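Periplasmic sugar-binding protein (Chloroflexus aurantiacus, PDB 4RXU) binds D-glucose as the solute-binding protein of an ABC-type carbohydrate transporter, probably delivering the sugar to its membrane partner. Local coordinates at the beta-D-glucopyranose site. Residues are numbered along the deposited sequence; one frame, centred on the assembly and turned at random.

The beta-D-glucopyranose site. Residues 42, 44-45, 118-119, 166, 168, 172, 222, 252, 277-278, 298. With BGC (beta-D-glucopyranose), chain B.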
loop_
_atom_site.group_PDB
_atom_site.type_symbol
_atom_site.label_atom_id
_atom_site.label_comp_id
_atom_site.label_asym_id
_atom_site.label_seq_id
_atom_site.Cartn_x
_atom_site.Cartn_y
_atom_site.Cartn_z
ATOM N N GLU A 42 6.012 10.030 1.725
ATOM C CA GLU A 42 4.775 9.264 1.601
ATOM C C GLU A 42 4.214 9.147 2.996
ATOM O O GLU A 42 4.904 8.638 3.873
ATOM C CB GLU A 42 5.027 7.869 1.003
ATOM C CG GLU A 42 5.529 7.885 -0.442
ATOM C CD GLU A 42 6.024 6.529 -0.927
ATOM O OE1 GLU A 42 5.648 5.464 -0.353
ATOM O OE2 GLU A 42 6.791 6.544 -1.918
ATOM N N ARG A 44 2.320 7.250 4.624
ATOM C CA ARG A 44 2.219 5.922 5.217
ATOM C C ARG A 44 3.337 5.692 6.225
ATOM O O ARG A 44 3.076 5.216 7.329
ATOM C CB ARG A 44 2.256 4.831 4.138
ATOM C CG ARG A 44 2.486 3.410 4.654
ATOM C CD ARG A 44 1.462 2.912 5.666
ATOM N NE ARG A 44 2.042 1.784 6.376
ATOM C CZ ARG A 44 2.109 0.527 5.944
ATOM N NH1 ARG A 44 2.783 -0.370 6.666
ATOM N NH2 ARG A 44 1.511 0.131 4.827
ATOM N N TRP A 45 4.572 6.052 5.843
ATOM C CA TRP A 45 5.729 5.670 6.671
ATOM C C TRP A 45 5.844 6.463 7.961
ATOM O O TRP A 45 6.515 6.023 8.885
ATOM C CB TRP A 45 7.053 5.652 5.878
ATOM C CG TRP A 45 6.794 4.951 4.597
ATOM C CD1 TRP A 45 6.750 5.513 3.376
ATOM C CD2 TRP A 45 6.321 3.601 4.437
ATOM N NE1 TRP A 45 6.317 4.596 2.441
ATOM C CE2 TRP A 45 6.053 3.414 3.075
ATOM C CE3 TRP A 45 6.124 2.532 5.309
ATOM C CZ2 TRP A 45 5.569 2.219 2.572
ATOM C CZ3 TRP A 45 5.658 1.346 4.805
ATOM C CH2 TRP A 45 5.387 1.195 3.456
ATOM N N ASP A 118 6.533 -4.658 5.042
ATOM C CA ASP A 118 5.434 -4.101 4.250
ATOM C C ASP A 118 5.585 -4.384 2.764
ATOM O O ASP A 118 4.667 -4.905 2.148
ATOM C CB ASP A 118 5.199 -2.611 4.465
ATOM C CG ASP A 118 3.898 -2.186 3.868
ATOM O OD1 ASP A 118 2.868 -2.368 4.559
ATOM O OD2 ASP A 118 3.884 -1.743 2.686
ATOM N N ARG A 119 6.715 -3.973 2.190
ATOM C CA ARG A 119 7.042 -4.187 0.783
ATOM C C ARG A 119 8.111 -5.239 0.696
ATOM O O ARG A 119 8.952 -5.365 1.600
ATOM C CB ARG A 119 7.598 -2.914 0.150
ATOM C CG ARG A 119 6.642 -1.762 0.130
ATOM C CD ARG A 119 7.345 -0.522 -0.377
ATOM N NE ARG A 119 6.435 0.585 -0.528
ATOM C CZ ARG A 119 6.802 1.817 -0.826
ATOM N NH1 ARG A 119 8.087 2.116 -0.957
ATOM N NH2 ARG A 119 5.882 2.751 -0.973
ATOM N N ASP A 166 7.399 -0.332 -6.328
ATOM C CA ASP A 166 6.806 -0.970 -5.145
ATOM C C ASP A 166 6.113 -2.251 -5.573
ATOM O O ASP A 166 5.128 -2.200 -6.299
ATOM C CB ASP A 166 5.785 0.016 -4.556
ATOM C CG ASP A 166 5.065 -0.501 -3.355
ATOM O OD1 ASP A 166 5.370 -1.619 -2.879
ATOM O OD2 ASP A 166 4.188 0.274 -2.890
ATOM N N ASN A 168 4.152 -3.956 -3.971
ATOM C CA ASN A 168 2.755 -3.893 -3.527
ATOM C C ASN A 168 1.859 -3.231 -4.565
ATOM O O ASN A 168 0.691 -3.554 -4.635
ATOM C CB ASN A 168 2.621 -3.142 -2.202
ATOM C CG ASN A 168 3.153 -3.913 -1.024
ATOM O OD1 ASN A 168 3.363 -5.111 -1.085
ATOM N ND2 ASN A 168 3.310 -3.222 0.086
ATOM N N PHE A 172 -1.644 -4.803 -5.309
ATOM C CA PHE A 172 -2.905 -4.095 -5.171
ATOM C C PHE A 172 -3.631 -4.085 -6.515
ATOM O O PHE A 172 -4.842 -4.223 -6.579
ATOM C CB PHE A 172 -2.709 -2.650 -4.750
ATOM C CG PHE A 172 -1.995 -2.454 -3.447
ATOM C CD1 PHE A 172 -2.224 -3.245 -2.323
ATOM C CD2 PHE A 172 -1.115 -1.401 -3.342
ATOM C CE1 PHE A 172 -1.531 -3.007 -1.135
ATOM C CE2 PHE A 172 -0.451 -1.149 -2.166
ATOM C CZ PHE A 172 -0.647 -1.949 -1.063
ATOM N N TRP A 222 2.649 7.138 -6.109
ATOM C CA TRP A 222 2.373 7.352 -4.674
ATOM C C TRP A 222 2.581 8.809 -4.268
ATOM O O TRP A 222 3.080 9.120 -3.177
ATOM C CB TRP A 222 3.236 6.441 -3.810
ATOM C CG TRP A 222 3.027 4.977 -3.893
ATOM C CD1 TRP A 222 4.017 4.019 -3.921
ATOM C CD2 TRP A 222 1.778 4.255 -3.829
ATOM N NE1 TRP A 222 3.457 2.753 -3.909
ATOM C CE2 TRP A 222 2.087 2.867 -3.857
ATOM C CE3 TRP A 222 0.446 4.639 -3.734
ATOM C CZ2 TRP A 222 1.105 1.883 -3.785
ATOM C CZ3 TRP A 222 -0.541 3.649 -3.702
ATOM C CH2 TRP A 222 -0.197 2.291 -3.717
ATOM N N ASN A 252 -4.395 4.523 -2.893
ATOM C CA ASN A 252 -4.254 4.773 -1.458
ATOM C C ASN A 252 -4.945 6.059 -1.075
ATOM O O ASN A 252 -5.510 6.721 -1.927
ATOM C CB ASN A 252 -2.786 4.741 -0.986
ATOM C CG ASN A 252 -2.010 6.003 -1.317
ATOM O OD1 ASN A 252 -2.447 6.867 -2.089
ATOM N ND2 ASN A 252 -0.802 6.094 -0.757
ATOM N N GLN A 277 -6.652 3.435 0.745
ATOM C CA GLN A 277 -6.144 2.603 1.823
ATOM C C GLN A 277 -5.194 3.401 2.699
ATOM O O GLN A 277 -4.633 4.390 2.246
ATOM C CB GLN A 277 -5.401 1.363 1.310
ATOM C CG GLN A 277 -4.056 1.656 0.677
ATOM C CD GLN A 277 -3.358 0.389 0.242
ATOM O OE1 GLN A 277 -3.020 -0.465 1.064
ATOM N NE2 GLN A 277 -3.153 0.252 -1.056
ATOM N N ASP A 278 -5.072 2.914 3.936
ATOM C CA ASP A 278 -4.129 3.354 4.990
ATOM C C ASP A 278 -4.850 4.078 6.137
ATOM O O ASP A 278 -4.262 4.294 7.194
ATOM C CB ASP A 278 -3.021 4.279 4.475
ATOM C CG ASP A 278 -2.049 3.602 3.498
ATOM O OD1 ASP A 278 -2.019 2.356 3.372
ATOM O OD2 ASP A 278 -1.269 4.362 2.884
ATOM N N LYS A 298 -5.406 -0.909 7.374
ATOM C CA LYS A 298 -4.302 -1.834 7.604
ATOM C C LYS A 298 -3.696 -1.479 8.962
ATOM O O LYS A 298 -3.116 -0.405 9.113
ATOM C CB LYS A 298 -3.271 -1.724 6.470
ATOM C CG LYS A 298 -3.896 -1.704 5.073
ATOM C CD LYS A 298 -2.967 -2.041 3.932
ATOM C CE LYS A 298 -1.755 -1.140 3.906
ATOM N NZ LYS A 298 -1.021 -1.351 2.625
HETATM C C2 BGC B . 2.013 0.622 1.271
HETATM C C3 BGC B . 0.782 1.504 1.314
HETATM C C4 BGC B . 1.183 2.939 1.005
HETATM C C5 BGC B . 1.989 3.022 -0.292
HETATM C C6 BGC B . 2.554 4.397 -0.565
HETATM C C1 BGC B . 2.542 0.781 -0.145
HETATM O O1 BGC B . 3.546 -0.140 -0.453
HETATM O O2 BGC B . 1.639 -0.730 1.556
HETATM O O3 BGC B . 0.209 1.398 2.614
HETATM O O4 BGC B . -0.016 3.710 0.790
HETATM O O5 BGC B . 3.065 2.104 -0.265
HETATM O O6 BGC B . 3.246 4.925 0.570
HETATM O O HOH W 1 1.699 6.952 1.628
#
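Beta-D-glucopyranose (BGC) lies fully buried in the cleft between the two lobes of a periplasmic sugar-binding protein of the ChvE-like family, held by loops, the starts of helices 44-59 and 167-185 and the end of strand 295-298. Trp222 turns its indole face to the C5-C6 edge of the sugar, C6 over the five-membered ring and C5 over the six-membered ring, so an aromatic face meets apolar C-H groups. Its NE1 donates to the anti lone pair of Asp166 OD2, whose syn lone pair accepts from the anomeric hydroxyl BGC O1 at 2.6 Å. Arg119 grips the sugar side-on, NE to BGC O1 and NH2 to the ring oxygen BGC O5, both 3.0 Å and nearly straight (169° at H); Asn168 ND2 also donates to O1. Arg119 forms salt bridges through NE with Asp166 OD2 and through NH2 with Glu42 OE1, an acceptor also for BGC O6 and Trp45 NE1. An alanine in place of Arg119 would probably lose the paired grip on O1 and O5 and leave both carboxylates less well neutralised. Asp278 suits two neighbouring hydroxyls, its syn lone pairs accepting from them, OD1 from BGC O3 and OD2 from BGC O4, each 2.5 Å. Asn252 ND2 donates to O4 in its amide plane. Cationic Lys298 NZ and in-plane Arg44 NH2 both donate to O3. Asp118 OD1 receives Arg44 NH1 and NH2, steadying that guanidinium, while its OD2 accepts from BGC O2 through its syn lone pair.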